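Local coordinates for protein NADPH-dependent aldehyde reductase YqhD (Escherichia coli, PDB 4QGS) that reduces a broad range of short-chain aldehydes to alcohols with NADPH, as a homodimer with one catalytic zinc ion per subunit, at residues A221-I231 with G265-Q273; A297-N305 with I338-E346. All coordinates share one frame; numbering follows the deposited sequence.

Interaction 1: A221-I231 with G265-Q273; sequences AKIQDRFAEGI and GLIGAGVPQ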
loop_
_atom_site.group_PDB
_atom_site.type_symbol
_atom_site.label_atom_id
_atom_site.label_comp_id
_atom_site.label_asym_id
_atom_site.label_seq_id
_atom_site.Cartn_x
_atom_site.Cartn_y
_atom_site.Cartn_z
ATOM N N ALA A 221 6.255 -10.840 -20.633
ATOM C CA ALA A 221 4.881 -10.644 -20.197
ATOM C C ALA A 221 4.432 -9.266 -20.677
ATOM O O ALA A 221 4.499 -8.288 -19.930
ATOM C CB ALA A 221 4.776 -10.759 -18.694
ATOM N N LYS A 222 4.008 -9.182 -21.936
ATOM C CA LYS A 222 3.803 -7.887 -22.580
ATOM C C LYS A 222 2.689 -7.056 -21.958
ATOM O O LYS A 222 2.835 -5.838 -21.817
ATOM C CB LYS A 222 3.510 -8.065 -24.082
ATOM C CG LYS A 222 4.728 -8.521 -24.894
ATOM C CD LYS A 222 4.448 -8.417 -26.403
ATOM C CE LYS A 222 5.680 -8.727 -27.240
ATOM N NZ LYS A 222 6.180 -10.121 -27.073
ATOM N N ILE A 223 1.571 -7.686 -21.606
ATOM C CA ILE A 223 0.452 -6.929 -21.028
ATOM C C ILE A 223 0.866 -6.366 -19.665
ATOM O O ILE A 223 0.657 -5.166 -19.368
ATOM C CB ILE A 223 -0.809 -7.800 -20.885
ATOM C CG1 ILE A 223 -1.419 -8.074 -22.269
ATOM C CG2 ILE A 223 -1.828 -7.143 -19.954
ATOM C CD1 ILE A 223 -1.955 -6.832 -22.938
ATOM N N GLN A 224 1.472 -7.223 -18.849
ATOM C CA GLN A 224 1.956 -6.794 -17.530
ATOM C C GLN A 224 2.933 -5.635 -17.635
ATOM O O GLN A 224 2.839 -4.662 -16.858
ATOM C CB GLN A 224 2.600 -7.969 -16.784
ATOM C CG GLN A 224 1.615 -9.056 -16.376
ATOM C CD GLN A 224 1.490 -10.177 -17.423
ATOM O OE1 GLN A 224 1.523 -9.929 -18.632
ATOM N NE2 GLN A 224 1.376 -11.416 -16.947
ATOM N N ASP A 225 3.867 -5.726 -18.580
ATOM C CA ASP A 225 4.813 -4.643 -18.829
ATOM C C ASP A 225 4.118 -3.366 -19.290
ATOM O O ASP A 225 4.390 -2.285 -18.759
ATOM C CB ASP A 225 5.870 -5.043 -19.865
ATOM C CG ASP A 225 6.938 -5.977 -19.300
ATOM O OD1 ASP A 225 7.128 -6.040 -18.058
ATOM O OD2 ASP A 225 7.611 -6.645 -20.120
ATOM N N ARG A 226 3.226 -3.472 -20.274
ATOM C CA ARG A 226 2.537 -2.284 -20.766
ATOM C C ARG A 226 1.699 -1.631 -19.665
ATOM O O ARG A 226 1.607 -0.409 -19.595
ATOM C CB ARG A 226 1.626 -2.617 -21.959
ATOM C CG ARG A 226 2.338 -2.914 -23.262
ATOM C CD ARG A 226 3.134 -1.727 -23.804
ATOM N NE ARG A 226 3.698 -2.036 -25.126
ATOM C CZ ARG A 226 4.423 -1.195 -25.859
ATOM N NH1 ARG A 226 4.654 0.046 -25.425
ATOM N NH2 ARG A 226 4.897 -1.592 -27.043
ATOM N N PHE A 227 1.059 -2.443 -18.829
ATOM C CA PHE A 227 0.156 -1.873 -17.828
ATOM C C PHE A 227 0.976 -1.176 -16.742
ATOM O O PHE A 227 0.629 -0.068 -16.299
ATOM C CB PHE A 227 -0.739 -2.950 -17.224
ATOM C CG PHE A 227 -1.901 -3.364 -18.112
ATOM C CD1 PHE A 227 -1.938 -3.038 -19.456
ATOM C CD2 PHE A 227 -2.958 -4.076 -17.572
ATOM C CE1 PHE A 227 -3.017 -3.419 -20.253
ATOM C CE2 PHE A 227 -4.045 -4.460 -18.364
ATOM C CZ PHE A 227 -4.069 -4.126 -19.699
ATOM N N ALA A 228 2.068 -1.811 -16.335
ATOM C CA ALA A 228 3.004 -1.209 -15.380
ATOM C C ALA A 228 3.537 0.109 -15.927
ATOM O O ALA A 228 3.506 1.136 -15.238
ATOM C CB ALA A 228 4.155 -2.171 -15.070
ATOM N N GLU A 229 3.997 0.083 -17.174
ATOM C CA GLU A 229 4.475 1.285 -17.854
ATOM C C GLU A 229 3.406 2.382 -17.870
ATOM O O GLU A 229 3.697 3.560 -17.608
ATOM C CB GLU A 229 4.925 0.933 -19.280
ATOM C CG GLU A 229 6.267 0.241 -19.292
ATOM C CD GLU A 229 6.493 -0.642 -20.530
ATOM O OE1 GLU A 229 5.736 -0.510 -21.509
ATOM O OE2 GLU A 229 7.434 -1.462 -20.501
ATOM N N GLY A 230 2.169 1.980 -18.147
ATOM C CA GLY A 230 1.040 2.896 -18.173
ATOM C C GLY A 230 0.789 3.565 -16.834
ATOM O O GLY A 230 0.512 4.771 -16.768
ATOM N N ILE A 231 0.850 2.780 -15.768
ATOM C CA ILE A 231 0.693 3.327 -14.418
ATOM C C ILE A 231 1.788 4.368 -14.142
ATOM O O ILE A 231 1.506 5.476 -13.660
ATOM C CB ILE A 231 0.736 2.207 -13.339
ATOM C CG1 ILE A 231 -0.512 1.327 -13.439
ATOM C CG2 ILE A 231 0.878 2.818 -11.917
ATOM C CD1 ILE A 231 -0.402 -0.007 -12.719
ATOM N N GLY A 265 -2.966 -6.107 -8.403
ATOM C CA GLY A 265 -2.761 -7.517 -8.735
ATOM C C GLY A 265 -2.502 -7.926 -10.185
ATOM O O GLY A 265 -1.718 -8.854 -10.448
ATOM N N LEU A 266 -3.155 -7.249 -11.125
ATOM C CA LEU A 266 -2.945 -7.525 -12.540
ATOM C C LEU A 266 -1.472 -7.351 -12.944
ATOM O O LEU A 266 -0.914 -8.200 -13.635
ATOM C CB LEU A 266 -3.843 -6.618 -13.383
ATOM C CG LEU A 266 -4.171 -6.947 -14.837
ATOM C CD1 LEU A 266 -4.478 -8.417 -15.025
ATOM C CD2 LEU A 266 -5.356 -6.098 -15.288
ATOM N N ILE A 267 -0.813 -6.280 -12.504
ATOM C CA ILE A 267 0.544 -6.050 -12.995
ATOM C C ILE A 267 1.581 -7.010 -12.422
ATOM O O ILE A 267 2.665 -7.155 -12.986
ATOM C CB ILE A 267 1.005 -4.609 -12.727
ATOM C CG1 ILE A 267 0.830 -4.263 -11.252
ATOM C CG2 ILE A 267 0.218 -3.642 -13.604
ATOM C CD1 ILE A 267 1.612 -3.036 -10.847
ATOM N N GLY A 268 1.257 -7.671 -11.315
ATOM C CA GLY A 268 2.198 -8.586 -10.693
ATOM C C GLY A 268 1.939 -10.047 -11.026
ATOM O O GLY A 268 2.750 -10.904 -10.700
ATOM N N ALA A 269 0.807 -10.327 -11.667
ATOM C CA ALA A 269 0.425 -11.711 -11.928
ATOM C C ALA A 269 1.316 -12.305 -12.997
ATOM O O ALA A 269 1.325 -11.840 -14.136
ATOM C CB ALA A 269 -1.045 -11.797 -12.344
ATOM N N GLY A 270 2.081 -13.320 -12.611
ATOM C CA GLY A 270 2.909 -14.062 -13.548
ATOM C C GLY A 270 4.259 -13.458 -13.903
ATOM O O GLY A 270 4.871 -13.860 -14.903
ATOM N N VAL A 271 4.734 -12.506 -13.096
ATOM C CA VAL A 271 6.016 -11.868 -13.354
ATOM C C VAL A 271 6.881 -11.871 -12.092
ATOM O O VAL A 271 6.356 -11.995 -10.982
ATOM C CB VAL A 271 5.837 -10.428 -13.862
ATOM C CG1 VAL A 271 5.107 -10.437 -15.219
ATOM C CG2 VAL A 271 5.072 -9.602 -12.865
ATOM N N PRO A 272 8.207 -11.754 -12.263
ATOM C CA PRO A 272 9.094 -11.753 -11.092
ATOM C C PRO A 272 8.806 -10.553 -10.223
ATOM O O PRO A 272 8.408 -9.503 -10.737
ATOM C CB PRO A 272 10.501 -11.659 -11.699
ATOM C CG PRO A 272 10.340 -12.093 -13.120
ATOM C CD PRO A 272 8.965 -11.665 -13.522
ATOM N N GLN A 273 8.959 -10.706 -8.917
ATOM C CA GLN A 273 8.747 -9.559 -8.037
ATOM C C GLN A 273 9.925 -9.402 -7.113
ATOM O O GLN A 273 10.521 -10.381 -6.682
ATOM C CB GLN A 273 7.454 -9.718 -7.251
ATOM C CG GLN A 273 6.219 -9.760 -8.173
ATOM C CD GLN A 273 4.915 -9.753 -7.428
ATOM O OE1 GLN A 273 4.852 -9.369 -6.261
ATOM N NE2 GLN A 273 3.851 -10.187 -8.101
#
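Gln224 reaches from the first turn of its helix to the loop 265-273 and gives it the one hydrogen bond of this contact. NE2 donates to Ala269 O at 2.8 Å, with an N-H...O angle of 179°; the acceptor lies in the plane of the amide and is met almost end-on, at a C=O...N angle of 166°. A bend at chi2 turns the amide across to Ala269 O, while CB rests 3.9 Å from Val271 CG1. That same methyl touches Ala221 CB, at the N-cap, at 3.5 Å. One turn further on, Ile267 fills the groove beside Phe227, Ala228 and Ile231. Its CG1 sits between the backbone N and the carbonyl carbon (chi1 53°), which leaves CG2 to face the helix, 3.8 Å from Phe227 CB and equally far from Ile231 CD1. Toward the outside, Leu266 CD2 meets the rim of the Phe227 ring in its plane, 3.7 Å from CE2, while Ile223 CG2 lies over the centre of one ring face. Within the loop, Gly268 to Val271 form a type II turn, with Gly270 at positive phi. The contact packs the loop between helices 249-262 and 276-288 against the start of helix 222-244, in the helical C-terminal region. Ala228 and Ile231 also touch Thr210 of helix 196-211, which carries the zinc ligands Asp205 and His209, and Glu229 is salt-bridged to Arg321 of helix 312-323.

Interaction 2: A297-N305 with I338-E346; sequences AIVLPALWN and IAATRNFFE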
loop_
_atom_site.group_PDB
_atom_site.type_symbol
_atom_site.label_atom_id
_atom_site.label_comp_id
_atom_site.label_asym_id
_atom_site.label_seq_id
_atom_site.Cartn_x
_atom_site.Cartn_y
_atom_site.Cartn_z
ATOM N N ALA A 297 11.962 6.167 -1.387
ATOM C CA ALA A 297 12.617 7.134 -2.255
ATOM C C ALA A 297 14.122 7.122 -2.016
ATOM O O ALA A 297 14.911 7.330 -2.939
ATOM C CB ALA A 297 12.057 8.522 -2.021
ATOM N N ILE A 298 14.517 6.867 -0.773
ATOM C CA ILE A 298 15.929 6.751 -0.453
ATOM C C ILE A 298 16.532 5.467 -1.039
ATOM O O ILE A 298 17.552 5.499 -1.732
ATOM C CB ILE A 298 16.169 6.759 1.083
ATOM C CG1 ILE A 298 15.798 8.121 1.696
ATOM C CG2 ILE A 298 17.621 6.396 1.415
ATOM C CD1 ILE A 298 15.583 8.047 3.178
ATOM N N VAL A 299 15.899 4.333 -0.761
ATOM C CA VAL A 299 16.502 3.045 -1.112
ATOM C C VAL A 299 16.459 2.741 -2.612
ATOM O O VAL A 299 17.445 2.235 -3.163
ATOM C CB VAL A 299 15.833 1.902 -0.337
ATOM C CG1 VAL A 299 16.316 0.530 -0.828
ATOM C CG2 VAL A 299 16.131 2.076 1.165
ATOM N N LEU A 300 15.342 3.031 -3.275
ATOM C CA LEU A 300 15.177 2.587 -4.675
ATOM C C LEU A 300 16.342 2.967 -5.602
ATOM O O LEU A 300 16.886 2.084 -6.277
ATOM C CB LEU A 300 13.869 3.128 -5.270
ATOM C CG LEU A 300 13.560 2.541 -6.659
ATOM C CD1 LEU A 300 13.112 1.098 -6.555
ATOM C CD2 LEU A 300 12.498 3.388 -7.337
ATOM N N PRO A 301 16.711 4.259 -5.677
ATOM C CA PRO A 301 17.738 4.555 -6.681
ATOM C C PRO A 301 19.088 3.941 -6.313
ATOM O O PRO A 301 19.820 3.535 -7.212
ATOM C CB PRO A 301 17.790 6.080 -6.706
ATOM C CG PRO A 301 17.236 6.515 -5.362
ATOM C CD PRO A 301 16.220 5.483 -5.004
ATOM N N ALA A 302 19.405 3.853 -5.020
ATOM C CA ALA A 302 20.638 3.189 -4.607
ATOM C C ALA A 302 20.593 1.700 -4.949
ATOM O O ALA A 302 21.587 1.119 -5.404
ATOM C CB ALA A 302 20.886 3.389 -3.105
ATOM N N LEU A 303 19.432 1.080 -4.742
ATOM C CA LEU A 303 19.284 -0.349 -5.023
ATOM C C LEU A 303 19.408 -0.618 -6.519
ATOM O O LEU A 303 20.044 -1.601 -6.934
ATOM C CB LEU A 303 17.940 -0.864 -4.483
ATOM C CG LEU A 303 17.734 -2.381 -4.614
ATOM C CD1 LEU A 303 16.998 -2.978 -3.408
ATOM C CD2 LEU A 303 16.993 -2.709 -5.904
ATOM N N TRP A 304 18.779 0.234 -7.322
ATOM C CA TRP A 304 18.827 0.070 -8.773
ATOM C C TRP A 304 20.262 0.148 -9.299
ATOM O O TRP A 304 20.668 -0.659 -10.137
ATOM C CB TRP A 304 17.953 1.119 -9.445
ATOM C CG TRP A 304 16.519 0.715 -9.582
ATOM C CD1 TRP A 304 15.944 -0.475 -9.230
ATOM C CD2 TRP A 304 15.476 1.523 -10.125
ATOM N NE1 TRP A 304 14.598 -0.457 -9.539
ATOM C CE2 TRP A 304 14.288 0.759 -10.085
ATOM C CE3 TRP A 304 15.436 2.815 -10.645
ATOM C CZ2 TRP A 304 13.066 1.261 -10.542
ATOM C CZ3 TRP A 304 14.220 3.312 -11.105
ATOM C CH2 TRP A 304 13.053 2.526 -11.062
ATOM N N ASN A 305 21.050 1.091 -8.791
ATOM C CA ASN A 305 22.434 1.171 -9.244
ATOM C C ASN A 305 23.213 -0.075 -8.849
ATOM O O ASN A 305 24.007 -0.602 -9.632
ATOM C CB ASN A 305 23.143 2.410 -8.693
ATOM C CG ASN A 305 24.617 2.417 -9.046
ATOM O OD1 ASN A 305 24.985 2.506 -10.222
ATOM N ND2 ASN A 305 25.463 2.285 -8.041
ATOM N N ILE A 338 17.820 6.291 -13.725
ATOM C CA ILE A 338 17.932 6.369 -12.271
ATOM C C ILE A 338 17.879 7.839 -11.817
ATOM O O ILE A 338 17.176 8.180 -10.858
ATOM C CB ILE A 338 19.234 5.678 -11.768
ATOM C CG1 ILE A 338 19.145 4.172 -12.001
ATOM C CG2 ILE A 338 19.466 5.950 -10.290
ATOM C CD1 ILE A 338 20.408 3.398 -11.666
ATOM N N ALA A 339 18.592 8.712 -12.522
ATOM C CA ALA A 339 18.605 10.132 -12.164
ATOM C C ALA A 339 17.227 10.775 -12.345
ATOM O O ALA A 339 16.811 11.596 -11.516
ATOM C CB ALA A 339 19.647 10.883 -12.983
ATOM N N ALA A 340 16.525 10.415 -13.424
ATOM C CA ALA A 340 15.185 10.950 -13.667
ATOM C C ALA A 340 14.220 10.515 -12.565
ATOM O O ALA A 340 13.335 11.279 -12.170
ATOM C CB ALA A 340 14.647 10.513 -15.048
ATOM N N THR A 341 14.390 9.284 -12.086
ATOM C CA THR A 341 13.537 8.747 -11.025
ATOM C C THR A 341 13.812 9.479 -9.710
ATOM O O THR A 341 12.886 9.899 -9.010
ATOM C CB THR A 341 13.756 7.229 -10.854
ATOM O OG1 THR A 341 13.571 6.583 -12.121
ATOM C CG2 THR A 341 12.776 6.638 -9.844
ATOM N N ARG A 342 15.090 9.635 -9.388
ATOM C CA ARG A 342 15.486 10.387 -8.217
ATOM C C ARG A 342 14.913 11.798 -8.282
ATOM O O ARG A 342 14.298 12.273 -7.331
ATOM C CB ARG A 342 17.007 10.433 -8.104
ATOM C CG ARG A 342 17.500 10.922 -6.764
ATOM C CD ARG A 342 19.033 10.990 -6.731
ATOM N NE ARG A 342 19.720 9.695 -6.710
ATOM C CZ ARG A 342 19.835 8.926 -5.626
ATOM N NH1 ARG A 342 20.506 7.788 -5.679
ATOM N NH2 ARG A 342 19.257 9.282 -4.490
ATOM N N ASN A 343 15.093 12.456 -9.418
ATOM C CA ASN A 343 14.591 13.811 -9.580
ATOM C C ASN A 343 13.074 13.899 -9.432
ATOM O O ASN A 343 12.556 14.841 -8.831
ATOM C CB ASN A 343 15.014 14.382 -10.933
ATOM C CG ASN A 343 14.502 15.794 -11.141
ATOM O OD1 ASN A 343 14.993 16.740 -10.505
ATOM N ND2 ASN A 343 13.513 15.949 -12.007
ATOM N N PHE A 344 12.363 12.909 -9.973
ATOM C CA PHE A 344 10.907 12.865 -9.858
ATOM C C PHE A 344 10.496 12.860 -8.375
ATOM O O PHE A 344 9.644 13.645 -7.956
ATOM C CB PHE A 344 10.354 11.637 -10.605
ATOM C CG PHE A 344 8.868 11.434 -10.450
ATOM C CD1 PHE A 344 7.969 12.372 -10.941
ATOM C CD2 PHE A 344 8.372 10.291 -9.832
ATOM C CE1 PHE A 344 6.599 12.185 -10.803
ATOM C CE2 PHE A 344 7.004 10.104 -9.687
ATOM C CZ PHE A 344 6.121 11.054 -10.170
ATOM N N PHE A 345 11.117 11.991 -7.584
ATOM C CA PHE A 345 10.830 11.918 -6.145
ATOM C C PHE A 345 11.148 13.250 -5.454
ATOM O O PHE A 345 10.335 13.786 -4.680
ATOM C CB PHE A 345 11.627 10.795 -5.487
ATOM C CG PHE A 345 11.240 9.402 -5.945
ATOM C CD1 PHE A 345 10.061 9.175 -6.629
ATOM C CD2 PHE A 345 12.059 8.327 -5.642
ATOM C CE1 PHE A 345 9.708 7.879 -7.040
ATOM C CE2 PHE A 345 11.733 7.038 -6.041
ATOM C CZ PHE A 345 10.548 6.814 -6.750
ATOM N N GLU A 346 12.319 13.804 -5.752
ATOM C CA GLU A 346 12.710 15.062 -5.109
ATOM C C GLU A 346 11.771 16.214 -5.445
ATOM O O GLU A 346 11.446 17.018 -4.561
ATOM C CB GLU A 346 14.148 15.408 -5.475
ATOM C CG GLU A 346 15.051 14.239 -5.134
ATOM C CD GLU A 346 16.471 14.583 -4.843
ATOM O OE1 GLU A 346 16.879 14.405 -3.665
ATOM O OE2 GLU A 346 17.178 14.985 -5.793
HETATM O O HOH W 1 19.752 7.083 -2.297
HETATM O O HOH W 2 21.985 5.561 -7.542
#
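Helices 297-305 and 338-346 run antiparallel, their axes at 176° and 9.8 Å apart at closest, and Pro301 kinks the first where its nitrogen has no bond to the preceding turn. The Pro301 ring lies against one face of the Arg342 guanidinium, CB 3.4 Å from NH1. CG of Arg342 is anti to the backbone N (chi1 -167°) and the chain turns at chi3, which lays the group across the proline. At the edge of the guanidinium, in its plane, two waters join it to the kinked helix: one links NH2 to Ile298 O, the other NH1 to Pro301 O, and NH2 also bonds Thr352. With an alanine in place of Arg342, the Pro301 ring is likely to lose its cover, and Thr352 and both waters their guanidinium partner. Ile338 CD1 packs 4.0 Å from Trp304 CB, and Thr341 OG1 lies at the indole edge, 3.5 Å from CZ3, while hydrogen-bonding Tyr318. At the other end Ala297 CB meets Phe345 CD2 at 3.6 Å, and Leu300 CD2 approaches the edge of that ring. Beneath this pair of helices, Leu300 and Trp304 rest on Val211 and Phe345 on Val204 of helix 196-211; Trp304 also touches Leu315 of helix 312-323, and Leu300 touches Thr277 of helix 276-288.

Interaction 1 closes before interaction 2 opens along the chain, and both belong to the C-terminal helical part of the iron-containing alcohol dehydrogenase fold, apart from the parallel sheet. Their centres are 21 Å apart, and their nearest atoms about 8 Å, without touching. Helix 196-211 is common ground: side chains of both contacts pack on it, and it supplies two zinc ligands. Helix 292-306 begins with a third, His292, and helix 276-288, which follows the loop of interaction 1, bears the fourth, His278. The zinc lies about 12 Å from the side chain of Ile267 and about 11 Å from that of Leu300, so both contacts are packing around the metal site, outside its coordination shell.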